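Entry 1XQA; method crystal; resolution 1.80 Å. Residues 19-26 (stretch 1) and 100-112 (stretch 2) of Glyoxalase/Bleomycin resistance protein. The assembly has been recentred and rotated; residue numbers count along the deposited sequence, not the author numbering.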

# COMPACT_ATOMS: atom_id res chain seq x y z
N GLU A 19 -4.85 1.55 -5.82
CA GLU A 19 -4.50 0.56 -4.82
C GLU A 19 -3.18 -0.15 -5.18
O GLU A 19 -2.38 -0.46 -4.30
CB GLU A 19 -5.68 -0.39 -4.55
CG GLU A 19 -5.73 -1.62 -5.40
CD GLU A 19 -7.04 -2.39 -5.26
OE1 GLU A 19 -7.36 -3.15 -6.22
OE2 GLU A 19 -7.75 -2.22 -4.24
N PHE A 20 -2.95 -0.35 -6.48
CA PHE A 20 -1.69 -0.92 -6.98
C PHE A 20 -0.51 0.01 -6.67
O PHE A 20 0.53 -0.43 -6.17
CB PHE A 20 -1.79 -1.14 -8.49
CG PHE A 20 -0.59 -1.82 -9.09
CD1 PHE A 20 -0.42 -3.20 -8.95
CD2 PHE A 20 0.37 -1.08 -9.82
CE1 PHE A 20 0.67 -3.84 -9.53
CE2 PHE A 20 1.48 -1.73 -10.40
CZ PHE A 20 1.62 -3.12 -10.24
N LEU A 21 -0.70 1.31 -6.93
CA LEU A 21 0.37 2.29 -6.69
C LEU A 21 0.67 2.45 -5.20
O LEU A 21 1.84 2.62 -4.81
CB LEU A 21 0.01 3.64 -7.34
CG LEU A 21 0.06 3.64 -8.86
CD1 LEU A 21 -0.70 4.88 -9.39
CD2 LEU A 21 1.51 3.57 -9.41
N GLU A 22 -0.37 2.36 -4.37
CA GLU A 22 -0.19 2.35 -2.92
C GLU A 22 0.57 1.14 -2.43
O GLU A 22 1.55 1.27 -1.70
CB GLU A 22 -1.53 2.44 -2.20
CG GLU A 22 -2.15 3.81 -2.37
CD GLU A 22 -3.61 3.88 -1.96
OE1 GLU A 22 -4.24 2.82 -1.75
OE2 GLU A 22 -4.13 5.00 -1.89
N LYS A 23 0.13 -0.04 -2.86
CA LYS A 23 0.72 -1.28 -2.38
C LYS A 23 2.18 -1.47 -2.79
O LYS A 23 3.04 -1.76 -1.95
CB LYS A 23 -0.10 -2.48 -2.86
CG LYS A 23 0.35 -3.80 -2.22
CD LYS A 23 -0.59 -4.91 -2.56
CE LYS A 23 -0.08 -6.19 -1.94
NZ LYS A 23 -1.11 -7.29 -2.00
N TYR A 24 2.46 -1.29 -4.08
CA TYR A 24 3.78 -1.63 -4.62
C TYR A 24 4.77 -0.47 -4.71
O TYR A 24 6.00 -0.67 -4.70
CB TYR A 24 3.64 -2.36 -5.97
CG TYR A 24 2.90 -3.66 -5.81
CD1 TYR A 24 3.55 -4.78 -5.27
CD2 TYR A 24 1.55 -3.77 -6.12
CE1 TYR A 24 2.87 -5.97 -5.07
CE2 TYR A 24 0.86 -4.98 -5.93
CZ TYR A 24 1.53 -6.07 -5.41
OH TYR A 24 0.84 -7.24 -5.22
N PHE A 25 4.26 0.76 -4.79
CA PHE A 25 5.16 1.89 -5.02
C PHE A 25 5.10 2.95 -3.94
O PHE A 25 5.77 3.98 -4.01
CB PHE A 25 4.99 2.43 -6.43
CG PHE A 25 5.33 1.43 -7.47
CD1 PHE A 25 6.67 1.15 -7.77
CD2 PHE A 25 4.33 0.67 -8.08
CE1 PHE A 25 7.00 0.17 -8.69
CE2 PHE A 25 4.66 -0.32 -9.01
CZ PHE A 25 6.00 -0.56 -9.31
N GLY A 26 4.32 2.68 -2.90
CA GLY A 26 4.29 3.55 -1.73
C GLY A 26 3.73 4.94 -1.94
O GLY A 26 3.98 5.83 -1.12
N TYR A 100 9.57 -4.40 -16.52
CA TYR A 100 8.33 -3.69 -16.75
C TYR A 100 7.16 -4.51 -16.21
O TYR A 100 7.23 -5.75 -16.13
CB TYR A 100 8.13 -3.40 -18.23
CG TYR A 100 9.27 -2.62 -18.83
CD1 TYR A 100 9.24 -1.23 -18.87
CD2 TYR A 100 10.42 -3.27 -19.30
CE1 TYR A 100 10.29 -0.50 -19.39
CE2 TYR A 100 11.49 -2.55 -19.82
CZ TYR A 100 11.42 -1.17 -19.86
OH TYR A 100 12.47 -0.45 -20.39
N VAL A 101 6.07 -3.82 -15.89
CA VAL A 101 4.84 -4.48 -15.47
C VAL A 101 3.64 -3.71 -16.03
O VAL A 101 3.62 -2.48 -16.00
CB VAL A 101 4.76 -4.63 -13.93
CG1 VAL A 101 4.81 -3.27 -13.22
CG2 VAL A 101 3.51 -5.46 -13.49
N GLU A 102 2.66 -4.45 -16.54
CA GLU A 102 1.42 -3.86 -17.01
C GLU A 102 0.55 -3.64 -15.80
O GLU A 102 0.14 -4.61 -15.15
CB GLU A 102 0.70 -4.80 -17.96
CG GLU A 102 1.59 -5.39 -19.00
CD GLU A 102 1.56 -4.62 -20.25
OE1 GLU A 102 1.11 -5.20 -21.27
OE2 GLU A 102 1.96 -3.43 -20.21
N ALA A 103 0.26 -2.37 -15.51
CA ALA A 103 -0.39 -1.98 -14.25
C ALA A 103 -1.90 -1.94 -14.39
O ALA A 103 -2.43 -1.66 -15.48
CB ALA A 103 0.12 -0.63 -13.80
N PRO A 104 -2.62 -2.22 -13.27
CA PRO A 104 -4.06 -1.97 -13.21
C PRO A 104 -4.38 -0.56 -13.69
O PRO A 104 -3.67 0.40 -13.35
CB PRO A 104 -4.37 -2.13 -11.72
CG PRO A 104 -3.40 -3.19 -11.26
CD PRO A 104 -2.12 -2.81 -12.01
N GLY A 105 -5.43 -0.45 -14.49
CA GLY A 105 -5.80 0.83 -15.11
C GLY A 105 -5.27 1.01 -16.53
O GLY A 105 -5.69 1.93 -17.23
N GLY A 106 -4.36 0.14 -16.97
CA GLY A 106 -4.01 0.08 -18.39
C GLY A 106 -2.82 0.89 -18.88
O GLY A 106 -2.85 1.45 -19.99
N PHE A 107 -1.76 0.95 -18.07
CA PHE A 107 -0.49 1.57 -18.46
C PHE A 107 0.67 0.73 -17.93
O PHE A 107 0.50 -0.06 -17.00
CB PHE A 107 -0.40 3.01 -17.94
CG PHE A 107 -0.38 3.10 -16.45
CD1 PHE A 107 0.83 3.28 -15.77
CD2 PHE A 107 -1.55 2.99 -15.71
CE1 PHE A 107 0.86 3.35 -14.38
CE2 PHE A 107 -1.54 3.05 -14.33
CZ PHE A 107 -0.32 3.23 -13.66
N THR A 108 1.84 0.93 -18.52
CA THR A 108 3.03 0.15 -18.18
C THR A 108 3.90 0.96 -17.23
O THR A 108 4.07 2.17 -17.42
CB THR A 108 3.82 -0.17 -19.45
OG1 THR A 108 2.97 -0.95 -20.31
CG2 THR A 108 5.12 -0.95 -19.15
N ILE A 109 4.44 0.27 -16.22
CA ILE A 109 5.36 0.86 -15.28
C ILE A 109 6.73 0.22 -15.46
O ILE A 109 6.85 -0.99 -15.68
CB ILE A 109 4.86 0.64 -13.82
CG1 ILE A 109 3.71 1.60 -13.51
CG2 ILE A 109 6.02 0.81 -12.82
CD1 ILE A 109 3.01 1.34 -12.16
N GLU A 110 7.76 1.04 -15.39
CA GLU A 110 9.14 0.56 -15.39
C GLU A 110 9.73 0.63 -13.98
O GLU A 110 9.55 1.62 -13.26
CB GLU A 110 9.94 1.46 -16.33
CG GLU A 110 11.42 1.21 -16.35
CD GLU A 110 12.17 2.39 -16.96
OE1 GLU A 110 11.62 3.51 -16.96
OE2 GLU A 110 13.31 2.20 -17.41
N VAL A 111 10.48 -0.40 -13.60
CA VAL A 111 11.12 -0.43 -12.29
C VAL A 111 12.59 -0.69 -12.57
O VAL A 111 12.91 -1.63 -13.27
CB VAL A 111 10.52 -1.54 -11.38
CG1 VAL A 111 11.20 -1.55 -10.00
CG2 VAL A 111 8.99 -1.40 -11.26
N MSE A 112 13.47 0.17 -12.07
CA MSE A 112 14.89 0.07 -12.42
C MSE A 112 15.84 0.62 -11.38
O MSE A 112 15.43 1.37 -10.49
CB MSE A 112 15.14 0.77 -13.77
CG MSE A 112 15.10 2.28 -13.72
SE MSE A 112 13.34 3.05 -13.41
CE MSE A 112 13.71 4.85 -14.09

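What lies at the centre of the contact? The ring of Phe20 does: its CA-to-CB bond points toward the second stretch, chi1 in the t well then places the ring, and the residue gives up more surface there than any other in either stretch. Pro104 covers one face of the ring. Pro104 CD sits 3.5 Å from the centroid of the Phe20 ring and 17° off the ring normal, a CH-pi contact in which a C-H group next to the proline nitrogen, slightly polarised, meets the electron-rich face. The closest pair, Phe20 CG and Pro104 CD, is 3.4 Å apart. Near the plane of the ring lie two aliphatic groups, Ile109 CD1 at 3.9 Å from Phe20 CE2 and Val101 CG1 at a looser 4.4 Å from Phe20 CZ, while Ala103 CB approaches Phe20 CE2 obliquely at 3.8 Å.

How does the apolar patch extend from this ring? Ile109 carries it along the strand, since it touches three residues of the first stretch. Ile109 CD1, already beside Phe20, lies 3.8 Å from Leu21 CD2; Ile109 CG2 is 3.8 Å from Phe25 CZ, and Ile109 CD1 is nearly as close to that ring, 3.9 Å from Phe25 CE2. Leu21 directs its CA-to-CB bond sideways, yet the end of its side chain comes within reach of the isoleucine. Further along, Phe25 CE1 packs 3.6 Å from Val111 CG2, which sits at the edge of the phenylalanine ring, near its plane. These contacts rest on dispersion and on the exclusion of water, and together the two stretches bury 342 Å², both sides summed.

What backbone arrangement brings these side chains together? The helix and strand 107-112 run almost parallel, their N-to-C directions differing by 11° and their axes coming no closer than 12.5 Å, a gap that side chains fill. Along the strand, Ile109 and Val111 point toward the helix while Glu110 between them points away, the usual alternation of a β-strand. The second stretch is a hairpin: Val101 and Ile109 exchange two backbone hydrogen bonds, from Val101 N to Ile109 O and from Ile109 N to Val101 O, both 2.9 Å, and Ala103 N donates to Phe107 O at 2.8 Å. At the turn, Gly106 N reaches Ala103 O at 3.0 Å. Gly105 and Gly106 both have positive phi, and at their backbone angles a CB would be jammed against the preceding carbonyl oxygen.

Where do polar groups enter? No hydrogen bond crosses between the stretches; the backbone bonds lie within each one, and Tyr24 OH is satisfied elsewhere in the structure. Helical bonds join Lys23 N to Glu19 O at 2.9 Å and Tyr24 N to Phe20 O at 3.0 Å, and a weak one, Gly26 N to Glu22 O at 3.3 Å, precedes the departure of Gly26 from helical angles with positive phi. On the hairpin, the CA-to-CB bond of Glu102 points away from the first stretch, and Glu102 OE2 accepts a hydrogen bond from Thr108 OG1 at 2.7 Å, tying the two strands together outside the apolar contact.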